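Side-chain contacts in HTH-type transcriptional repressor NemR (Escherichia coli, PDB 4YZE), which represses transcription of the nemRA-gloA operon by binding the NemR box, and responds to electrophiles and reactive chlorine species: residues A[26-29]-A[30-33]; A[60-63]-A[64-68]; A[106-109]-A[110-113]; A[164-167]-A[168-172]. The protein carries 5 engineered substitutions. All blocks are in the same frame, centred on the assembly; numbering follows the deposited sequence.

Contact 1 (A[26-29]-A[30-33]); sequences RGFT and GMGL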
loop_
_atom_site.group_PDB
_atom_site.type_symbol
_atom_site.label_atom_id
_atom_site.label_comp_id
_atom_site.label_asym_id
_atom_site.label_seq_id
_atom_site.Cartn_x
_atom_site.Cartn_y
_atom_site.Cartn_z
ATOM N N ARG A 26 -3.616 3.178 -16.145
ATOM C CA ARG A 26 -3.772 1.759 -16.458
ATOM C C ARG A 26 -2.578 0.885 -16.095
ATOM O O ARG A 26 -2.480 -0.256 -16.549
ATOM C CB ARG A 26 -4.147 1.580 -17.933
ATOM C CG ARG A 26 -5.640 1.746 -18.189
ATOM C CD ARG A 26 -5.955 2.076 -19.640
ATOM N NE ARG A 26 -6.775 3.279 -19.735
ATOM C CZ ARG A 26 -6.297 4.485 -20.025
ATOM N NH1 ARG A 26 -5.003 4.647 -20.270
ATOM N NH2 ARG A 26 -7.111 5.529 -20.081
ATOM N N GLY A 27 -1.686 1.407 -15.260
ATOM C CA GLY A 27 -0.479 0.679 -14.908
ATOM C C GLY A 27 0.610 0.865 -15.953
ATOM O O GLY A 27 0.325 1.245 -17.091
ATOM N N PHE A 28 1.858 0.600 -15.583
ATOM C CA PHE A 28 2.952 0.770 -16.531
ATOM C C PHE A 28 3.054 -0.377 -17.544
ATOM O O PHE A 28 3.220 -0.143 -18.741
ATOM C CB PHE A 28 4.303 0.979 -15.827
ATOM C CG PHE A 28 5.435 1.209 -16.793
ATOM C CD1 PHE A 28 5.562 2.429 -17.450
ATOM C CD2 PHE A 28 6.349 0.200 -17.075
ATOM C CE1 PHE A 28 6.598 2.652 -18.349
ATOM C CE2 PHE A 28 7.386 0.408 -17.987
ATOM C CZ PHE A 28 7.512 1.637 -18.620
ATOM N N THR A 29 2.971 -1.613 -17.061
ATOM C CA THR A 29 3.024 -2.779 -17.939
ATOM C C THR A 29 1.816 -2.789 -18.854
ATOM O O THR A 29 1.872 -3.312 -19.973
ATOM C CB THR A 29 3.051 -4.086 -17.142
ATOM O OG1 THR A 29 2.194 -3.961 -16.001
ATOM C CG2 THR A 29 4.471 -4.394 -16.676
ATOM N N GLY A 30 0.724 -2.205 -18.363
ATOM C CA GLY A 30 -0.500 -2.084 -19.132
ATOM C C GLY A 30 -0.352 -1.130 -20.302
ATOM O O GLY A 30 -0.925 -1.354 -21.349
ATOM N N MET A 31 0.417 -0.061 -20.122
ATOM C CA MET A 31 0.594 0.929 -21.176
ATOM C C MET A 31 1.445 0.419 -22.331
ATOM O O MET A 31 2.639 0.201 -22.165
ATOM C CB MET A 31 1.236 2.189 -20.606
ATOM C CG MET A 31 1.468 3.265 -21.642
ATOM S SD MET A 31 2.635 4.489 -21.034
ATOM C CE MET A 31 4.136 3.512 -20.950
ATOM N N GLY A 32 0.841 0.254 -23.506
ATOM C CA GLY A 32 1.590 -0.156 -24.677
ATOM C C GLY A 32 2.208 1.046 -25.370
ATOM O O GLY A 32 1.659 2.150 -25.324
ATOM N N LEU A 33 3.355 0.828 -26.008
ATOM C CA LEU A 33 4.044 1.868 -26.769
ATOM C C LEU A 33 3.156 2.625 -27.769
ATOM O O LEU A 33 3.099 3.858 -27.741
ATOM C CB LEU A 33 5.236 1.267 -27.510
ATOM C CG LEU A 33 6.620 1.850 -27.227
ATOM C CD1 LEU A 33 7.543 1.541 -28.406
ATOM C CD2 LEU A 33 6.570 3.353 -26.939
#
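The backbone N of Met31 turns back on two carbonyls at once, reaching Gly27 O at 3.3 Å and Phe28 O at 3.1 Å. Both hydrogen bonds are weak, because the N-H points between the two acceptors and is well bent from each (135° to Gly27 O). The side chains of Phe28 and Met31 meet over the same turn. Met31 leaves the backbone extended and then bends at its last torsion (chi3 67°), which swings the methyl CE to 3.7 Å from Phe28 CE1 and 3.9 Å from Phe28 CD1, at a slant to the ring. Two glycines keep the bend compact. Gly27 follows the end of helix 10-26 with positive phi, where a beta carbon would press on the carbonyl O before it, and a beta carbon on Gly30 would run into Arg26 O. Farther out, Lys54 NZ hydrogen-bonds to both Phe28 O and Met31 O and makes a cation-pi contact with the Phe28 ring, so a single ammonium group ties carbonyls and aromatic together. Glu116 OE1 accepts from Thr29 N and, weakly, from Phe28 N. Phe28 also packs on the engineered Ser23 and Met31 on Leu22, both of helix 10-26. Gly32 then takes the N-cap position of helix 33-40, so the turn joins the first helix of a TetR-type DNA-binding domain to the predicted helix-turn-helix motif.

Contact 2 (A[60-63]-A[64-68]); sequences AMLE and RHYAA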
loop_
_atom_site.group_PDB
_atom_site.type_symbol
_atom_site.label_atom_id
_atom_site.label_comp_id
_atom_site.label_asym_id
_atom_site.label_seq_id
_atom_site.Cartn_x
_atom_site.Cartn_y
_atom_site.Cartn_z
ATOM N N ALA A 60 13.327 6.946 -16.829
ATOM C CA ALA A 60 13.315 8.388 -17.015
ATOM C C ALA A 60 12.008 9.000 -16.500
ATOM O O ALA A 60 12.025 10.055 -15.839
ATOM C CB ALA A 60 13.537 8.737 -18.481
ATOM N N MET A 61 10.887 8.340 -16.799
ATOM C CA MET A 61 9.582 8.784 -16.317
ATOM C C MET A 61 9.559 8.857 -14.794
ATOM O O MET A 61 9.183 9.881 -14.216
ATOM C CB MET A 61 8.487 7.834 -16.789
ATOM C CG MET A 61 7.083 8.186 -16.286
ATOM S SD MET A 61 5.824 6.984 -16.832
ATOM C CE MET A 61 6.161 5.628 -15.683
ATOM N N LEU A 62 9.974 7.774 -14.145
ATOM C CA LEU A 62 9.927 7.726 -12.689
ATOM C C LEU A 62 10.860 8.773 -12.110
ATOM O O LEU A 62 10.488 9.477 -11.168
ATOM C CB LEU A 62 10.301 6.338 -12.171
ATOM C CG LEU A 62 9.256 5.240 -12.347
ATOM C CD1 LEU A 62 9.759 3.917 -11.785
ATOM C CD2 LEU A 62 7.989 5.637 -11.649
ATOM N N GLU A 63 12.064 8.876 -12.672
ATOM C CA GLU A 63 13.063 9.812 -12.152
ATOM C C GLU A 63 12.523 11.223 -12.256
ATOM O O GLU A 63 12.687 12.016 -11.340
ATOM C CB GLU A 63 14.401 9.676 -12.892
ATOM C CG GLU A 63 15.199 8.441 -12.488
ATOM C CD GLU A 63 16.386 8.176 -13.401
ATOM O OE1 GLU A 63 16.546 8.906 -14.401
ATOM O OE2 GLU A 63 17.158 7.232 -13.116
ATOM N N ARG A 64 11.847 11.518 -13.363
ATOM C CA ARG A 64 11.214 12.812 -13.534
ATOM C C ARG A 64 10.163 13.000 -12.447
ATOM O O ARG A 64 10.176 13.995 -11.729
ATOM C CB ARG A 64 10.579 12.936 -14.927
ATOM C CG ARG A 64 9.672 14.156 -15.093
ATOM C CD ARG A 64 9.320 14.401 -16.563
ATOM N NE ARG A 64 8.470 15.576 -16.764
ATOM C CZ ARG A 64 7.147 15.575 -16.613
ATOM N NH1 ARG A 64 6.517 14.465 -16.238
ATOM N NH2 ARG A 64 6.447 16.684 -16.821
ATOM N N HIS A 65 9.270 12.028 -12.318
ATOM C CA HIS A 65 8.202 12.095 -11.333
ATOM C C HIS A 65 8.715 12.286 -9.898
ATOM O O HIS A 65 8.177 13.095 -9.149
ATOM C CB HIS A 65 7.363 10.826 -11.399
ATOM C CG HIS A 65 6.436 10.661 -10.240
ATOM N ND1 HIS A 65 5.163 11.188 -10.228
ATOM C CD2 HIS A 65 6.590 10.025 -9.055
ATOM C CE1 HIS A 65 4.573 10.885 -9.085
ATOM N NE2 HIS A 65 5.416 10.177 -8.358
ATOM N N TYR A 66 9.734 11.537 -9.501
ATOM C CA TYR A 66 10.194 11.641 -8.123
ATOM C C TYR A 66 10.997 12.922 -7.910
ATOM O O TYR A 66 11.014 13.465 -6.806
ATOM C CB TYR A 66 11.002 10.406 -7.689
ATOM C CG TYR A 66 10.141 9.176 -7.499
ATOM C CD1 TYR A 66 9.152 9.131 -6.511
ATOM C CD2 TYR A 66 10.310 8.065 -8.306
ATOM C CE1 TYR A 66 8.344 8.000 -6.348
ATOM C CE2 TYR A 66 9.517 6.929 -8.153
ATOM C CZ TYR A 66 8.533 6.901 -7.182
ATOM O OH TYR A 66 7.767 5.756 -7.050
ATOM N N ALA A 67 11.666 13.401 -8.957
ATOM C CA ALA A 67 12.457 14.632 -8.845
ATOM C C ALA A 67 11.546 15.795 -8.494
ATOM O O ALA A 67 11.846 16.606 -7.613
ATOM C CB ALA A 67 13.203 14.922 -10.138
ATOM N N ALA A 68 10.425 15.863 -9.193
ATOM C CA ALA A 68 9.457 16.928 -8.992
ATOM C C ALA A 68 8.775 16.812 -7.635
ATOM O O ALA A 68 8.598 17.815 -6.954
ATOM C CB ALA A 68 8.435 16.927 -10.113
HETATM O O HOH W 1 7.394 11.716 -15.274
#
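Met61 O is gripped from two directions: His65 N donates to it at 2.9 Å in a nearly straight bond (169°), and a water donates to it at 2.8 Å. That water in turn accepts from Arg64 NH1 at 3.0 Å, lying at the edge of the guanidinium group and in its plane. An extended chain carries the guanidinium outward from the helix, where Arg64 NE forms a salt bridge with Glu13. One residue on, Tyr66 N donates to Leu62 O at 2.8 Å. With CG beside its own backbone N (chi1 -72°), the Tyr66 ring runs alongside Leu62, and CE2 lies 4.0 Å from Leu62 CD2. His65 brings CD2 over one face of the same ring, near its rim, while its ND1 is hydrogen-bonded to Glu20. Tyr66 OH reaches Thr110 OG1, and a phenylalanine in its place would probably leave that threonine hydroxyl without its mate. The turn belongs to helix 54-79, which runs on from the DNA-binding domain: Arg64 and Ala60 face helix 10-26, Leu62 meets helices 109-114 and 122-148, and Tyr66 rests on Met128 of the latter.

Contact 3 (A[106-109]-A[110-113]); sequences SGCL and TVKL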
loop_
_atom_site.group_PDB
_atom_site.type_symbol
_atom_site.label_atom_id
_atom_site.label_comp_id
_atom_site.label_asym_id
_atom_site.label_seq_id
_atom_site.Cartn_x
_atom_site.Cartn_y
_atom_site.Cartn_z
ATOM N N SER A 106 -7.899 10.823 -8.013
ATOM C CA SER A 106 -6.631 11.051 -8.687
ATOM C C SER A 106 -5.595 10.136 -8.053
ATOM O O SER A 106 -5.128 10.399 -6.939
ATOM C CB SER A 106 -6.209 12.514 -8.537
ATOM O OG SER A 106 -5.107 12.823 -9.369
ATOM N N GLY A 107 -5.244 9.060 -8.753
ATOM C CA GLY A 107 -4.354 8.050 -8.205
ATOM C C GLY A 107 -2.981 8.556 -7.798
ATOM O O GLY A 107 -2.646 9.726 -7.984
ATOM N N CYS A 108 -2.182 7.665 -7.227
ATOM C CA CYS A 108 -0.803 7.988 -6.886
ATOM C C CYS A 108 0.130 6.997 -7.583
ATOM O O CYS A 108 -0.109 5.787 -7.548
ATOM C CB CYS A 108 -0.625 7.956 -5.369
ATOM S SG CYS A 108 1.048 8.190 -4.783
ATOM N N LEU A 109 1.182 7.506 -8.224
ATOM C CA LEU A 109 2.043 6.660 -9.056
ATOM C C LEU A 109 2.728 5.560 -8.259
ATOM O O LEU A 109 2.729 4.403 -8.680
ATOM C CB LEU A 109 3.078 7.486 -9.825
ATOM C CG LEU A 109 3.689 6.796 -11.059
ATOM C CD1 LEU A 109 2.627 6.505 -12.112
ATOM C CD2 LEU A 109 4.822 7.606 -11.685
ATOM N N THR A 110 3.306 5.913 -7.113
ATOM C CA THR A 110 3.980 4.906 -6.299
ATOM C C THR A 110 2.991 3.816 -5.911
ATOM O O THR A 110 3.254 2.619 -6.109
ATOM C CB THR A 110 4.664 5.505 -5.052
ATOM O OG1 THR A 110 5.773 6.316 -5.459
ATOM C CG2 THR A 110 5.188 4.401 -4.155
ATOM N N VAL A 111 1.828 4.244 -5.427
ATOM C CA VAL A 111 0.785 3.319 -5.004
ATOM C C VAL A 111 0.341 2.392 -6.131
ATOM O O VAL A 111 0.257 1.177 -5.942
ATOM C CB VAL A 111 -0.430 4.056 -4.438
ATOM C CG1 VAL A 111 -1.385 3.059 -3.812
ATOM C CG2 VAL A 111 0.008 5.066 -3.394
ATOM N N LYS A 112 0.062 2.964 -7.301
ATOM C CA LYS A 112 -0.343 2.169 -8.446
ATOM C C LYS A 112 0.756 1.222 -8.898
ATOM O O LYS A 112 0.491 0.070 -9.253
ATOM C CB LYS A 112 -0.744 3.075 -9.608
ATOM C CG LYS A 112 -1.321 2.328 -10.798
ATOM C CD LYS A 112 -2.804 2.662 -10.986
ATOM C CE LYS A 112 -3.344 2.158 -12.324
ATOM N NZ LYS A 112 -3.999 0.840 -12.202
ATOM N N LEU A 113 1.991 1.708 -8.920
ATOM C CA LEU A 113 3.081 0.898 -9.468
ATOM C C LEU A 113 3.635 -0.131 -8.454
ATOM O O LEU A 113 4.316 -1.088 -8.829
ATOM C CB LEU A 113 4.169 1.789 -10.083
ATOM C CG LEU A 113 4.017 2.062 -11.592
ATOM C CD1 LEU A 113 2.598 2.478 -11.972
ATOM C CD2 LEU A 113 5.008 3.119 -12.070
#
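Cys108 holds SG opposite its backbone N (chi1 175°), and Val111 sets CG2 beside its own N, so the valine methyl comes up against both side-chain atoms of the cysteine: CG2 is 3.6 Å from Cys108 CB and 3.6 Å from Cys108 SG. Cys108, to which a central role in the response to reactive chlorine species has been assigned by experiment, is also the N-cap residue of helix 109-114. Its carbonyl starts the helical bonding, with Cys108 O accepting from Lys112 N at 2.8 Å through a nearly straight N-H (168°). Leu113 N follows with a bond to Leu109 O, also 2.8 Å long. On the other flank of this short helix Leu109 and Leu113 make an apolar pair. Leu113 has a first torsion well off a staggered position (chi1 -93°), which lays both methyls against Leu109: CD1 sits 4.0 Å from Leu109 CD1, and CD2 lies 4.0 Å from Leu109 CG. An alanine at Leu113 would probably open a gap beside the Leu109 methyls. Leu109 and Leu113 face helix 54-79, where Leu109 packs on His65 and both leucines touch Leu62. Cys108 and Val111 face helix 158-179: Cys108 SG touches Trp169 CH2 at 3.6 Å, and Val111 meets Leu170 and Leu174. Thr110 bridges the two helices, its OG1 hydrogen-bonded to Tyr66 OH of helix 54-79 and its CG2 resting on Tyr166 of helix 158-179.

Contact 4 (A[164-167]-A[168-172]); sequences VLYA and LWLGA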
loop_
_atom_site.group_PDB
_atom_site.type_symbol
_atom_site.label_atom_id
_atom_site.label_comp_id
_atom_site.label_asym_id
_atom_site.label_seq_id
_atom_site.Cartn_x
_atom_site.Cartn_y
_atom_site.Cartn_z
ATOM N N VAL A 164 7.894 4.851 9.398
ATOM C CA VAL A 164 6.542 4.536 9.837
ATOM C C VAL A 164 5.556 5.509 9.227
ATOM O O VAL A 164 4.496 5.099 8.789
ATOM C CB VAL A 164 6.433 4.600 11.381
ATOM C CG1 VAL A 164 4.960 4.657 11.852
ATOM C CG2 VAL A 164 7.160 3.417 11.994
ATOM N N LEU A 165 5.897 6.797 9.224
ATOM C CA LEU A 165 5.008 7.818 8.660
ATOM C C LEU A 165 4.773 7.554 7.174
ATOM O O LEU A 165 3.654 7.715 6.655
ATOM C CB LEU A 165 5.601 9.216 8.835
ATOM C CG LEU A 165 5.662 9.854 10.230
ATOM C CD1 LEU A 165 6.330 11.214 10.145
ATOM C CD2 LEU A 165 4.270 10.006 10.848
ATOM N N TYR A 166 5.830 7.151 6.484
ATOM C CA TYR A 166 5.716 6.861 5.054
ATOM C C TYR A 166 4.905 5.590 4.860
ATOM O O TYR A 166 4.002 5.549 4.028
ATOM C CB TYR A 166 7.101 6.753 4.407
ATOM C CG TYR A 166 7.016 6.482 2.922
ATOM C CD1 TYR A 166 6.649 7.486 2.036
ATOM C CD2 TYR A 166 7.263 5.220 2.410
ATOM C CE1 TYR A 166 6.553 7.252 0.676
ATOM C CE2 TYR A 166 7.171 4.967 1.033
ATOM C CZ TYR A 166 6.816 5.990 0.178
ATOM O OH TYR A 166 6.711 5.760 -1.180
ATOM N N ALA A 167 5.205 4.553 5.638
ATOM C CA ALA A 167 4.449 3.304 5.513
ATOM C C ALA A 167 2.978 3.590 5.791
ATOM O O ALA A 167 2.089 3.085 5.105
ATOM C CB ALA A 167 4.966 2.277 6.460
ATOM N N LEU A 168 2.721 4.434 6.788
ATOM C CA LEU A 168 1.334 4.756 7.154
ATOM C C LEU A 168 0.597 5.465 6.018
ATOM O O LEU A 168 -0.561 5.141 5.696
ATOM C CB LEU A 168 1.325 5.641 8.404
ATOM C CG LEU A 168 0.160 5.705 9.395
ATOM C CD1 LEU A 168 0.033 7.105 9.997
ATOM C CD2 LEU A 168 -1.151 5.258 8.840
ATOM N N TRP A 169 1.260 6.463 5.446
ATOM C CA TRP A 169 0.734 7.223 4.314
ATOM C C TRP A 169 0.416 6.313 3.121
ATOM O O TRP A 169 -0.619 6.457 2.470
ATOM C CB TRP A 169 1.793 8.260 3.914
ATOM C CG TRP A 169 1.494 9.063 2.684
ATOM C CD1 TRP A 169 0.836 10.259 2.623
ATOM C CD2 TRP A 169 1.880 8.749 1.333
ATOM N NE1 TRP A 169 0.776 10.699 1.319
ATOM C CE2 TRP A 169 1.406 9.791 0.509
ATOM C CE3 TRP A 169 2.580 7.691 0.743
ATOM C CZ2 TRP A 169 1.605 9.802 -0.884
ATOM C CZ3 TRP A 169 2.773 7.702 -0.639
ATOM C CH2 TRP A 169 2.285 8.753 -1.434
ATOM N N LEU A 170 1.318 5.372 2.856
ATOM C CA LEU A 170 1.193 4.425 1.749
ATOM C C LEU A 170 -0.003 3.511 1.990
ATOM O O LEU A 170 -0.874 3.346 1.117
ATOM C CB LEU A 170 2.518 3.613 1.626
ATOM C CG LEU A 170 3.285 3.566 0.301
ATOM C CD1 LEU A 170 4.473 2.616 0.409
ATOM C CD2 LEU A 170 2.398 3.138 -0.859
ATOM N N GLY A 171 -0.086 2.946 3.192
ATOM C CA GLY A 171 -1.148 1.985 3.476
ATOM C C GLY A 171 -2.510 2.664 3.530
ATOM O O GLY A 171 -3.545 2.102 3.129
ATOM N N ALA A 172 -2.523 3.901 3.997
ATOM C CA ALA A 172 -3.802 4.584 4.148
ATOM C C ALA A 172 -4.343 4.937 2.780
ATOM O O ALA A 172 -5.551 4.866 2.553
ATOM C CB ALA A 172 -3.675 5.853 5.032
#
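In the dimerising four-helix bundle of the TetR family, to which each subunit gives helices 158-179 and 183-195, Tyr166 of helix 158-179 lies against Trp169 and Leu170 one turn farther on. Two neighbouring helical bonds set this spacing: Trp169 N donates to Leu165 O at 3.0 Å, and Leu170 N to Tyr166 O at 2.9 Å. The Tyr166 and Trp169 rings lie nearly parallel, their planes 21° apart, yet they are slid so far past each other (centroid of the Tyr166 ring to that of the six-membered ring of Trp169, 5.7 Å) that they hardly overlap; CE1 of Tyr166 simply meets CE3 of Trp169 at 4.0 Å. The indole finds its real stacking partner in Tyr91 of helix 84-97, and its NE1 is satisfied by Thr95 OG1, a bond that would fix how the ring is turned. Tyr166 also lies against Ala132, Val135 and Ile136 of helix 122-148. Toward the dimer partner, Ala167 packs on Leu168 of the second subunit, Leu170 on Leu174 of the second subunit, and Tyr166 on Gln175 of that subunit. Leu170 has a nearly eclipsed first torsion (chi1 -125°), and from there its CD1 reaches the CE2 rim of the tyrosine, on the same side of the ring plane as Trp169, 3.6 Å from Tyr166 CE2.

Along the chain the four contacts come in series, none nested in or crossing another, and each is a local turn. Contact 1 closes the loop between helices 10-26 and 33-40, contact 2 is one turn within helix 54-79, contact 3 starts helix 109-114 after a short hairpin, and contact 4 is one turn within helix 158-179. Contact 3 sits between the others: it touches contact 1 through Lys112 CE on Gly27, contact 2 and contact 4. Contacts 1 and 2 also meet directly, Phe28 CD1 lying 3.7 Å from Met61 CE. A continuous packed path thus runs from the DNA-binding domain past Cys108, central to the response to reactive chlorine species, to the dimer interface.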